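Local coordinates for protein plantazolicin methyltransferase BamL (Bacillus amyloliquefaciens subsp. plantarum, PDB 5DLY) that probably transfers a methyl group from S-adenosylmethionine to the amino terminus of desmethyl plantazolicin, completing this thiazole- and oxazole-bearing antibiotic, at residues R13-A16 with Q17-S21; F30-E34 with R35-S39; I127-H130 with L131-L135. One frame throughout, in Å; residues are numbered along the deposited sequence.

Three short pieces of one chain meet round the two ligands. Contact 1, on helix 10-21, and contact 2, on the following helix 23-56, have centres about 17 Å apart, yet Phe20 CE1 packs 3.6 Å from Asp33 OD2. Contact 3, at the end of strand 124-130, closes the ring: Leu135 CD1 lies 3.7 Å from Phe20 CE2, and Leu131 CD1 lies 3.8 Å from Thr37 CB. All three touch the substrate analogue 5D7, and contacts 1 and 3 also touch SAH. Between them SAH SD and the amino N of 5D7 stand 3.9 Å apart, a spacing consistent with methyl transfer to that nitrogen.

Contact 1 (R13-A16 with Q17-S21); sequences RIQA and QTWFS. With SAH (S-adenosyl-L-homocysteine), chain C; 5D7 (prop-2-en-1-yl 2-[(1S)-1-amino-4-carbamimidamidobutyl]-1,3-thiazole-4-carboxylate), chain B.
Thr18 reaches back to Gln15 in the last turns of helix 10-21, a helix over the cofactor pocket of this Rossmann-like methyltransferase. Its OG1, placed between backbone N and carbonyl carbon (chi1 65°), gives a 2.6 Å hydrogen bond to Gln15 O in the carbonyl plane. Thr18 N reaches the same oxygen from above that plane, so a threonine here doubles the hold on one carbonyl as the helix becomes kinked. The Gln15 side chain crosses that of Thr18 obliquely and carries its NE2 on to Asp184, which also accepts from Trp19 NE1. Ala16, small enough to sit against helix 176-187 beyond, turns its O to the edge of the Trp19 indole, 3.5 Å from CD1, while Trp19 N bonds to that oxygen at 3.2 Å.

Gln17 and Phe20 face the ligands. The broad, apolar Phe20 ring holds SAH C5' over one face, toward the rim, and its CZ lies 3.6 Å from CB of 5D7, so one ring touches cofactor and substrate analogue alike. Gln17, with CG trans to the backbone N (chi1 171°) and a bend at chi2, turns its amide toward the adenine, bringing OE1 within 3.0 Å of SAH C8.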
loop_
_atom_site.group_PDB
_atom_site.type_symbol
_atom_site.label_atom_id
_atom_site.label_comp_id
_atom_site.label_asym_id
_atom_site.label_seq_id
_atom_site.Cartn_x
_atom_site.Cartn_y
_atom_site.Cartn_z
ATOM N N ARG A 13 10.542 6.067 11.914
ATOM C CA ARG A 13 10.061 4.877 11.223
ATOM C C ARG A 13 10.365 3.616 12.026
ATOM O O ARG A 13 9.532 2.709 12.096
ATOM C CB ARG A 13 10.642 4.793 9.806
ATOM C CG ARG A 13 10.165 5.905 8.886
ATOM C CD ARG A 13 10.431 5.584 7.424
ATOM N NE ARG A 13 11.861 5.397 7.187
ATOM C CZ ARG A 13 12.727 6.390 7.016
ATOM N NH1 ARG A 13 12.318 7.658 7.031
ATOM N NH2 ARG A 13 14.005 6.112 6.822
ATOM N N ILE A 14 11.542 3.576 12.663
ATOM C CA ILE A 14 11.885 2.465 13.559
ATOM C C ILE A 14 10.872 2.363 14.703
ATOM O O ILE A 14 10.411 1.271 15.026
ATOM C CB ILE A 14 13.321 2.573 14.139
ATOM C CG1 ILE A 14 14.372 2.695 13.024
ATOM C CG2 ILE A 14 13.605 1.408 15.090
ATOM C CD1 ILE A 14 14.425 1.545 12.043
ATOM N N GLN A 15 10.524 3.510 15.288
ATOM C CA GLN A 15 9.539 3.579 16.365
ATOM C C GLN A 15 8.150 3.126 15.915
ATOM O O GLN A 15 7.482 2.381 16.630
ATOM C CB GLN A 15 9.490 4.993 16.966
ATOM C CG GLN A 15 8.426 5.206 18.041
ATOM C CD GLN A 15 8.589 4.293 19.250
ATOM O OE1 GLN A 15 9.688 3.822 19.549
ATOM N NE2 GLN A 15 7.488 4.036 19.950
ATOM N N ALA A 16 7.727 3.550 14.722
ATOM C CA ALA A 16 6.423 3.143 14.180
ATOM C C ALA A 16 6.359 1.622 14.019
ATOM O O ALA A 16 5.328 0.995 14.277
ATOM C CB ALA A 16 6.158 3.829 12.849
ATOM N N GLN A 17 7.478 1.038 13.598
ATOM C CA GLN A 17 7.558 -0.393 13.352
ATOM C C GLN A 17 7.512 -1.236 14.639
ATOM O O GLN A 17 7.134 -2.406 14.587
ATOM C CB GLN A 17 8.776 -0.718 12.460
ATOM C CG GLN A 17 9.113 -2.198 12.294
ATOM C CD GLN A 17 8.014 -3.029 11.662
ATOM O OE1 GLN A 17 7.067 -2.512 11.051
ATOM N NE2 GLN A 17 8.128 -4.343 11.817
ATOM N N THR A 18 7.837 -0.641 15.793
ATOM C CA THR A 18 7.667 -1.373 17.062
ATOM C C THR A 18 6.230 -1.861 17.280
ATOM O O THR A 18 6.009 -2.872 17.945
ATOM C CB THR A 18 8.145 -0.589 18.309
ATOM O OG1 THR A 18 7.331 0.574 18.509
ATOM C CG2 THR A 18 9.608 -0.201 18.181
ATOM N N TRP A 19 5.256 -1.170 16.686
ATOM C CA TRP A 19 3.856 -1.565 16.801
ATOM C C TRP A 19 3.487 -2.840 16.023
ATOM O O TRP A 19 2.372 -3.341 16.136
ATOM C CB TRP A 19 2.950 -0.377 16.431
ATOM C CG TRP A 19 3.053 0.717 17.440
ATOM C CD1 TRP A 19 3.918 1.771 17.422
ATOM C CD2 TRP A 19 2.291 0.837 18.649
ATOM N NE1 TRP A 19 3.729 2.556 18.547
ATOM C CE2 TRP A 19 2.735 2.004 19.308
ATOM C CE3 TRP A 19 1.259 0.080 19.227
ATOM C CZ2 TRP A 19 2.186 2.432 20.532
ATOM C CZ3 TRP A 19 0.720 0.500 20.439
ATOM C CH2 TRP A 19 1.184 1.671 21.074
ATOM N N PHE A 20 4.447 -3.373 15.262
ATOM C CA PHE A 20 4.242 -4.594 14.491
ATOM C C PHE A 20 5.215 -5.705 14.861
ATOM O O PHE A 20 5.075 -6.830 14.382
ATOM C CB PHE A 20 4.252 -4.282 12.989
ATOM C CG PHE A 20 3.177 -3.321 12.607
ATOM C CD1 PHE A 20 1.881 -3.776 12.385
ATOM C CD2 PHE A 20 3.433 -1.953 12.560
ATOM C CE1 PHE A 20 0.861 -2.890 12.085
ATOM C CE2 PHE A 20 2.414 -1.064 12.251
ATOM C CZ PHE A 20 1.130 -1.532 12.016
ATOM N N SER A 21 6.158 -5.396 15.747
ATOM C CA SER A 21 7.209 -6.345 16.137
ATOM C C SER A 21 7.227 -6.671 17.637
ATOM O O SER A 21 7.969 -7.558 18.071
ATOM C CB SER A 21 8.583 -5.828 15.691
ATOM O OG SER A 21 8.919 -4.614 16.342
HETATM N N SAH C . -0.399 -4.171 3.682
HETATM C CA SAH C . -1.101 -4.341 4.996
HETATM C CB SAH C . -0.345 -3.587 6.085
HETATM C CG SAH C . -0.298 -4.410 7.376
HETATM S SD SAH C . 0.344 -3.479 8.742
HETATM C C SAH C . -2.503 -3.806 4.900
HETATM O O SAH C . -2.989 -3.486 3.822
HETATM O OXT SAH C . -3.204 -3.661 5.902
HETATM C "C5'" SAH C . 2.025 -3.194 8.266
HETATM C "C4'" SAH C . 2.774 -4.470 7.903
HETATM O "O4'" SAH C . 4.042 -4.126 7.327
HETATM C "C3'" SAH C . 3.091 -5.335 9.123
HETATM O "O3'" SAH C . 2.549 -6.658 8.945
HETATM C "C2'" SAH C . 4.612 -5.329 9.213
HETATM O "O2'" SAH C . 5.197 -6.537 9.710
HETATM C "C1'" SAH C . 4.992 -5.089 7.761
HETATM N N9 SAH C . 6.363 -4.576 7.543
HETATM C C8 SAH C . 6.958 -3.547 8.185
HETATM N N7 SAH C . 8.214 -3.357 7.725
HETATM C C5 SAH C . 8.427 -4.270 6.763
HETATM C C6 SAH C . 9.552 -4.609 5.881
HETATM N N6 SAH C . 10.687 -3.887 5.955
HETATM N N1 SAH C . 9.384 -5.634 5.005
HETATM C C2 SAH C . 8.234 -6.337 4.955
HETATM N N3 SAH C . 7.151 -6.081 5.736
HETATM C C4 SAH C . 7.209 -5.076 6.650
HETATM O O9 5D7 B . -4.852 3.741 7.249
HETATM C C6 5D7 B . -4.763 4.058 8.425
HETATM O O7 5D7 B . -5.653 5.037 9.001
HETATM C C8 5D7 B . -6.585 5.770 8.201
HETATM C C2 5D7 B . -3.762 3.433 9.322
HETATM N N3 5D7 B . -3.024 2.355 8.943
HETATM C C4 5D7 B . -2.167 1.896 9.867
HETATM S S5 5D7 B . -2.319 2.863 11.299
HETATM C C1 5D7 B . -3.534 3.889 10.628
HETATM C CA 5D7 B . -1.223 0.761 9.823
HETATM N N 5D7 B . -1.503 0.001 8.611
HETATM C CB 5D7 B . 0.240 1.226 9.848
HETATM C CG 5D7 B . 0.575 2.434 8.965
HETATM C CD 5D7 B . 2.023 2.331 8.509
HETATM N NE 5D7 B . 2.383 3.544 7.786
HETATM C CZ 5D7 B . 2.857 4.692 8.274
HETATM N NH2 5D7 B . 3.111 5.649 7.493
HETATM N NH1 5D7 B . 3.078 4.825 9.520
HETATM C C3 5D7 B . -7.302 6.752 9.092
HETATM C C5 5D7 B . -8.565 7.065 8.879
#

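Contact 2 (F30-E34 with R35-S39); sequences FRYDE and RETSS. With 5D7 (prop-2-en-1-yl 2-[(1S)-1-amino-4-carbamimidamidobutyl]-1,3-thiazole-4-carboxylate), chain B.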
loop_
_atom_site.group_PDB
_atom_site.type_symbol
_atom_site.label_atom_id
_atom_site.label_comp_id
_atom_site.label_asym_id
_atom_site.label_seq_id
_atom_site.Cartn_x
_atom_site.Cartn_y
_atom_site.Cartn_z
ATOM N N PHE A 30 -3.218 -4.437 15.412
ATOM C CA PHE A 30 -4.132 -5.341 14.704
ATOM C C PHE A 30 -5.593 -4.947 14.908
ATOM O O PHE A 30 -6.350 -4.841 13.947
ATOM C CB PHE A 30 -3.912 -6.803 15.118
ATOM C CG PHE A 30 -4.731 -7.790 14.326
ATOM C CD1 PHE A 30 -4.352 -8.153 13.032
ATOM C CD2 PHE A 30 -5.884 -8.356 14.868
ATOM C CE1 PHE A 30 -5.105 -9.060 12.302
ATOM C CE2 PHE A 30 -6.641 -9.266 14.140
ATOM C CZ PHE A 30 -6.249 -9.622 12.859
ATOM N N ARG A 31 -5.979 -4.723 16.164
ATOM C CA ARG A 31 -7.345 -4.327 16.497
ATOM C C ARG A 31 -7.754 -3.039 15.786
ATOM O O ARG A 31 -8.819 -2.980 15.170
ATOM C CB ARG A 31 -7.496 -4.169 18.011
ATOM C CG ARG A 31 -8.937 -4.071 18.483
ATOM C CD ARG A 31 -9.022 -3.694 19.953
ATOM N NE ARG A 31 -8.546 -4.751 20.843
ATOM C CZ ARG A 31 -7.408 -4.710 21.535
ATOM N NH1 ARG A 31 -6.600 -3.655 21.464
ATOM N NH2 ARG A 31 -7.080 -5.727 22.318
ATOM N N TYR A 32 -6.910 -2.012 15.879
ATOM C CA TYR A 32 -7.194 -0.750 15.206
ATOM C C TYR A 32 -7.301 -0.963 13.689
ATOM O O TYR A 32 -8.272 -0.520 13.058
ATOM C CB TYR A 32 -6.137 0.331 15.512
ATOM C CG TYR A 32 -6.445 1.617 14.777
ATOM C CD1 TYR A 32 -6.013 1.809 13.462
ATOM C CD2 TYR A 32 -7.215 2.619 15.371
ATOM C CE1 TYR A 32 -6.326 2.960 12.768
ATOM C CE2 TYR A 32 -7.529 3.788 14.684
ATOM C CZ TYR A 32 -7.082 3.951 13.377
ATOM O OH TYR A 32 -7.370 5.091 12.653
ATOM N N ASP A 33 -6.305 -1.637 13.119
ATOM C CA ASP A 33 -6.211 -1.781 11.659
ATOM C C ASP A 33 -7.396 -2.539 11.084
ATOM O O ASP A 33 -7.944 -2.152 10.049
ATOM C CB ASP A 33 -4.903 -2.466 11.255
ATOM C CG ASP A 33 -3.673 -1.608 11.520
ATOM O OD1 ASP A 33 -3.814 -0.430 11.928
ATOM O OD2 ASP A 33 -2.558 -2.135 11.320
ATOM N N GLU A 34 -7.804 -3.609 11.761
ATOM C CA GLU A 34 -8.966 -4.374 11.320
ATOM C C GLU A 34 -10.258 -3.564 11.384
ATOM O O GLU A 34 -11.087 -3.643 10.478
ATOM C CB GLU A 34 -9.100 -5.664 12.133
ATOM C CG GLU A 34 -8.041 -6.695 11.798
ATOM C CD GLU A 34 -8.257 -7.331 10.443
ATOM O OE1 GLU A 34 -7.453 -7.059 9.524
ATOM O OE2 GLU A 34 -9.238 -8.092 10.295
ATOM N N ARG A 35 -10.419 -2.777 12.445
ATOM C CA ARG A 35 -11.637 -1.990 12.645
ATOM C C ARG A 35 -11.731 -0.793 11.702
ATOM O O ARG A 35 -12.806 -0.478 11.187
ATOM C CB ARG A 35 -11.728 -1.513 14.101
ATOM C CG ARG A 35 -13.036 -0.824 14.458
ATOM C CD ARG A 35 -13.020 -0.247 15.869
ATOM N NE ARG A 35 -12.193 0.962 15.977
ATOM C CZ ARG A 35 -11.146 1.099 16.790
ATOM N NH1 ARG A 35 -10.776 0.118 17.612
ATOM N NH2 ARG A 35 -10.471 2.242 16.802
ATOM N N GLU A 36 -10.602 -0.128 11.476
ATOM C CA GLU A 36 -10.618 1.171 10.817
ATOM C C GLU A 36 -10.094 1.173 9.381
ATOM O O GLU A 36 -10.405 2.094 8.621
ATOM C CB GLU A 36 -9.855 2.207 11.654
ATOM C CG GLU A 36 -10.381 2.416 13.074
ATOM C CD GLU A 36 -11.723 3.138 13.163
ATOM O OE1 GLU A 36 -12.209 3.694 12.154
ATOM O OE2 GLU A 36 -12.308 3.155 14.264
ATOM N N THR A 37 -9.304 0.164 9.011
ATOM C CA THR A 37 -8.687 0.146 7.676
ATOM C C THR A 37 -9.172 -0.970 6.750
ATOM O O THR A 37 -8.842 -0.976 5.563
ATOM C CB THR A 37 -7.125 0.153 7.727
ATOM O OG1 THR A 37 -6.612 -1.153 8.019
ATOM C CG2 THR A 37 -6.602 1.139 8.763
ATOM N N SER A 38 -9.946 -1.921 7.270
ATOM C CA SER A 38 -10.329 -3.072 6.450
ATOM C C SER A 38 -11.180 -2.690 5.241
ATOM O O SER A 38 -10.999 -3.265 4.177
ATOM C CB SER A 38 -11.008 -4.166 7.277
ATOM O OG SER A 38 -12.168 -3.679 7.915
ATOM N N SER A 39 -12.087 -1.719 5.384
ATOM C CA SER A 39 -12.985 -1.392 4.273
ATOM C C SER A 39 -12.284 -0.694 3.110
ATOM O O SER A 39 -12.736 -0.792 1.968
ATOM C CB SER A 39 -14.227 -0.606 4.731
ATOM O OG SER A 39 -13.904 0.701 5.174
HETATM O O9 5D7 B . -4.852 3.741 7.249
HETATM C C6 5D7 B . -4.763 4.058 8.425
HETATM O O7 5D7 B . -5.653 5.037 9.001
HETATM C C8 5D7 B . -6.585 5.770 8.201
HETATM C C2 5D7 B . -3.762 3.433 9.322
HETATM N N3 5D7 B . -3.024 2.355 8.943
HETATM C C4 5D7 B . -2.167 1.896 9.867
HETATM S S5 5D7 B . -2.319 2.863 11.299
HETATM C C1 5D7 B . -3.534 3.889 10.628
HETATM C CA 5D7 B . -1.223 0.761 9.823
HETATM N N 5D7 B . -1.503 0.001 8.611
HETATM C CB 5D7 B . 0.240 1.226 9.848
HETATM C CG 5D7 B . 0.575 2.434 8.965
HETATM C CD 5D7 B . 2.023 2.331 8.509
HETATM N NE 5D7 B . 2.383 3.544 7.786
HETATM C CZ 5D7 B . 2.857 4.692 8.274
HETATM N NH2 5D7 B . 3.111 5.649 7.493
HETATM N NH1 5D7 B . 3.078 4.825 9.520
HETATM C C3 5D7 B . -7.302 6.752 9.092
HETATM C C5 5D7 B . -8.565 7.065 8.879
#
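The Tyr32 ring carries Glu36 CG over one face, a CH-pi contact 3.8 Å from the ring centroid, while Asp33 OD1 lies in plane at its edge. The Arg35 guanidinium meets this ring almost at a right angle, the two planes 84° apart, and brings NH2 to 3.6 Å from Tyr32 CD2. One face of the guanidinium has Tyr32 CA over it, and its edge receives Glu36 OE2. That last pair is a salt bridge, Arg35 NE to Glu36 OE2 at 2.8 Å, meeting the carboxylate on its anti side.

The contacts of Tyr32 with Arg35 and Glu36 are i to i+3 and i to i+4 contacts along the long helix 23-56. Tyrosine suits position 32 because its long flat ring, with CG trans to the backbone N (chi1 179°), offers a face to the methylenes of Glu36 and sends its hydroxyl to Thr172, while CE1 lies 3.6 Å from C1 of the 5D7 thiazole. Asp33, the next residue, points its carboxylate to the same ligand: OD1 and OD2 each lie 3.5 Å from 5D7 CA, and OD1 is hydrogen-bonded to Tyr181 OH.

Two hydroxyls bind back into the helix. Asp33 O accepts from Thr37 N and from Thr37 OG1, the latter at 2.6 Å, the two donors arriving from opposite faces of its plane. Ser38 OG meets Glu34 O at 2.8 Å. Holding OG1 inward leaves the methyl of Thr37 turned to the ligand, CG2 lying 3.5 Å from the ester carbon C6.

The charges are shared further: Arg35 also bridges to Glu178 and Glu36 to Lys250. Such alternation of sign would be expected to keep both side chains ionised and to hold the carboxylate and guanidinium beside the tyrosine, which in turn borders the thiazole.

Contact 3 (I127-H130 with L131-L135); sequences IFIH and LCFGL. With SAH (S-adenosyl-L-homocysteine), chain C; 5D7 (prop-2-en-1-yl 2-[(1S)-1-amino-4-carbamimidamidobutyl]-1,3-thiazole-4-carboxylate), chain B.
In the shared pocket of SAH and 5D7, the chain turns from His130 to Leu131, and the two residues offer successive carbonyls to the two ligands. His130 O accepts a hydrogen bond from N of SAH at 2.8 Å, and Leu131 O accepts one from the amino N of 5D7 at 3.0 Å. The backbone of Leu131 is in the left-handed helical region (phi 53°), which turns the chain sharply out of the strand. Its side chain lies alongside that of His130, pointing the same way, so that Leu131 CG sits over one face of the imidazole in a CH-pi contact, 3.7 Å from the centroid. A branched leucine serves both neighbours here, since its two methyls also reach O9 of 5D7.

The strand is the fourth of the class I methyltransferase Rossmann-like sheet, in which the C-terminal ends of the parallel strands border the cofactor site. Beyond it the chain loops into a short 3-10 turn, bridged by a water that donates to Ile129 O and accepts from Phe133 N. Beside this bridge the packing is apolar: Ile129 CG2, placed trans to its backbone N, touches Cys132 SG at 3.7 Å and more loosely the ring of Phe133. Cys132 is small enough to meet Ile129 with SG and still lay CB against O4' of the SAH ribose. Gly134, having no side chain, admits the guanidine of 5D7 to 3.5 Å between its CA and NH2, and its N bonds to Asp160. Leu135 then lies against both ligands, CD1 3.5 Å from SAH C5' and CG 3.7 Å from CD of 5D7.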
loop_
_atom_site.group_PDB
_atom_site.type_symbol
_atom_site.label_atom_id
_atom_site.label_comp_id
_atom_site.label_asym_id
_atom_site.label_seq_id
_atom_site.Cartn_x
_atom_site.Cartn_y
_atom_site.Cartn_z
ATOM N N ILE A 127 2.756 -4.343 -8.189
ATOM C CA ILE A 127 3.382 -4.390 -6.880
ATOM C C ILE A 127 2.585 -3.440 -5.987
ATOM O O ILE A 127 2.395 -2.277 -6.326
ATOM C CB ILE A 127 4.883 -4.016 -6.955
ATOM C CG1 ILE A 127 5.617 -4.952 -7.928
ATOM C CG2 ILE A 127 5.505 -4.044 -5.563
ATOM C CD1 ILE A 127 7.068 -4.589 -8.194
ATOM N N PHE A 128 2.088 -3.955 -4.865
ATOM C CA PHE A 128 1.174 -3.213 -3.996
ATOM C C PHE A 128 1.852 -2.944 -2.660
ATOM O O PHE A 128 2.410 -3.855 -2.040
ATOM C CB PHE A 128 -0.062 -4.093 -3.779
ATOM C CG PHE A 128 -1.259 -3.407 -3.147
ATOM C CD1 PHE A 128 -1.588 -2.077 -3.400
ATOM C CD2 PHE A 128 -2.114 -4.157 -2.330
ATOM C CE1 PHE A 128 -2.732 -1.509 -2.850
ATOM C CE2 PHE A 128 -3.245 -3.596 -1.781
ATOM C CZ PHE A 128 -3.558 -2.269 -2.039
ATOM N N ILE A 129 1.840 -1.686 -2.227
ATOM C CA ILE A 129 2.405 -1.326 -0.925
ATOM C C ILE A 129 1.327 -0.557 -0.172
ATOM O O ILE A 129 1.223 0.675 -0.272
ATOM C CB ILE A 129 3.680 -0.456 -1.046
ATOM C CG1 ILE A 129 4.669 -1.030 -2.082
ATOM C CG2 ILE A 129 4.337 -0.329 0.314
ATOM C CD1 ILE A 129 5.930 -0.193 -2.246
ATOM N N HIS A 130 0.510 -1.286 0.584
ATOM C CA HIS A 130 -0.686 -0.711 1.177
ATOM C C HIS A 130 -0.506 -0.470 2.668
ATOM O O HIS A 130 -0.293 -1.401 3.449
ATOM C CB HIS A 130 -1.876 -1.656 0.920
ATOM C CG HIS A 130 -3.213 -1.080 1.279
ATOM N ND1 HIS A 130 -3.846 -0.113 0.530
ATOM C CD2 HIS A 130 -4.062 -1.391 2.288
ATOM C CE1 HIS A 130 -5.011 0.176 1.086
ATOM N NE2 HIS A 130 -5.170 -0.595 2.149
ATOM N N LEU A 131 -0.622 0.801 3.050
ATOM C CA LEU A 131 -0.603 1.228 4.451
ATOM C C LEU A 131 0.617 0.726 5.246
ATOM O O LEU A 131 0.500 0.322 6.418
ATOM C CB LEU A 131 -1.960 0.909 5.133
ATOM C CG LEU A 131 -3.227 1.420 4.428
ATOM C CD1 LEU A 131 -4.489 1.002 5.179
ATOM C CD2 LEU A 131 -3.184 2.936 4.252
ATOM N N CYS A 132 1.792 0.757 4.621
ATOM C CA CYS A 132 3.009 0.316 5.326
ATOM C C CYS A 132 4.316 1.008 4.946
ATOM O O CYS A 132 5.339 0.737 5.566
ATOM C CB CYS A 132 3.192 -1.202 5.210
ATOM S SG CYS A 132 3.437 -1.832 3.537
ATOM N N PHE A 133 4.285 1.874 3.935
ATOM C CA PHE A 133 5.510 2.514 3.416
ATOM C C PHE A 133 6.338 3.200 4.509
ATOM O O PHE A 133 7.555 3.018 4.582
ATOM C CB PHE A 133 5.135 3.511 2.319
ATOM C CG PHE A 133 6.281 3.952 1.451
ATOM C CD1 PHE A 133 7.065 3.033 0.771
ATOM C CD2 PHE A 133 6.551 5.304 1.296
ATOM C CE1 PHE A 133 8.110 3.453 -0.042
ATOM C CE2 PHE A 133 7.584 5.732 0.473
ATOM C CZ PHE A 133 8.363 4.805 -0.198
ATOM N N GLY A 134 5.665 3.946 5.381
ATOM C CA GLY A 134 6.326 4.653 6.488
ATOM C C GLY A 134 6.950 3.782 7.570
ATOM O O GLY A 134 7.576 4.299 8.491
ATOM N N LEU A 135 6.780 2.461 7.480
ATOM C CA LEU A 135 7.404 1.530 8.430
ATOM C C LEU A 135 8.793 1.095 8.005
ATOM O O LEU A 135 9.555 0.596 8.830
ATOM C CB LEU A 135 6.536 0.277 8.631
ATOM C CG LEU A 135 5.120 0.509 9.153
ATOM C CD1 LEU A 135 4.350 -0.796 9.147
ATOM C CD2 LEU A 135 5.215 1.063 10.565
HETATM N N SAH C . -0.399 -4.171 3.682
HETATM C CA SAH C . -1.101 -4.341 4.996
HETATM C CB SAH C . -0.345 -3.587 6.085
HETATM C CG SAH C . -0.298 -4.410 7.376
HETATM S SD SAH C . 0.344 -3.479 8.742
HETATM C C SAH C . -2.503 -3.806 4.900
HETATM O O SAH C . -2.989 -3.486 3.822
HETATM O OXT SAH C . -3.204 -3.661 5.902
HETATM C "C5'" SAH C . 2.025 -3.194 8.266
HETATM C "C4'" SAH C . 2.774 -4.470 7.903
HETATM O "O4'" SAH C . 4.042 -4.126 7.327
HETATM C "C3'" SAH C . 3.091 -5.335 9.123
HETATM O "O3'" SAH C . 2.549 -6.658 8.945
HETATM C "C2'" SAH C . 4.612 -5.329 9.213
HETATM O "O2'" SAH C . 5.197 -6.537 9.710
HETATM C "C1'" SAH C . 4.992 -5.089 7.761
HETATM N N9 SAH C . 6.363 -4.576 7.543
HETATM C C8 SAH C . 6.958 -3.547 8.185
HETATM N N7 SAH C . 8.214 -3.357 7.725
HETATM C C5 SAH C . 8.427 -4.270 6.763
HETATM C C6 SAH C . 9.552 -4.609 5.881
HETATM N N6 SAH C . 10.687 -3.887 5.955
HETATM N N1 SAH C . 9.384 -5.634 5.005
HETATM C C2 SAH C . 8.234 -6.337 4.955
HETATM N N3 SAH C . 7.151 -6.081 5.736
HETATM C C4 SAH C . 7.209 -5.076 6.650
HETATM O O9 5D7 B . -4.852 3.741 7.249
HETATM C C6 5D7 B . -4.763 4.058 8.425
HETATM O O7 5D7 B . -5.653 5.037 9.001
HETATM C C8 5D7 B . -6.585 5.770 8.201
HETATM C C2 5D7 B . -3.762 3.433 9.322
HETATM N N3 5D7 B . -3.024 2.355 8.943
HETATM C C4 5D7 B . -2.167 1.896 9.867
HETATM S S5 5D7 B . -2.319 2.863 11.299
HETATM C C1 5D7 B . -3.534 3.889 10.628
HETATM C CA 5D7 B . -1.223 0.761 9.823
HETATM N N 5D7 B . -1.503 0.001 8.611
HETATM C CB 5D7 B . 0.240 1.226 9.848
HETATM C CG 5D7 B . 0.575 2.434 8.965
HETATM C CD 5D7 B . 2.023 2.331 8.509
HETATM N NE 5D7 B . 2.383 3.544 7.786
HETATM C CZ 5D7 B . 2.857 4.692 8.274
HETATM N NH2 5D7 B . 3.111 5.649 7.493
HETATM N NH1 5D7 B . 3.078 4.825 9.520
HETATM C C3 5D7 B . -7.302 6.752 9.092
HETATM C C5 5D7 B . -8.565 7.065 8.879
HETATM O O HOH W 1 2.144 2.134 1.949
#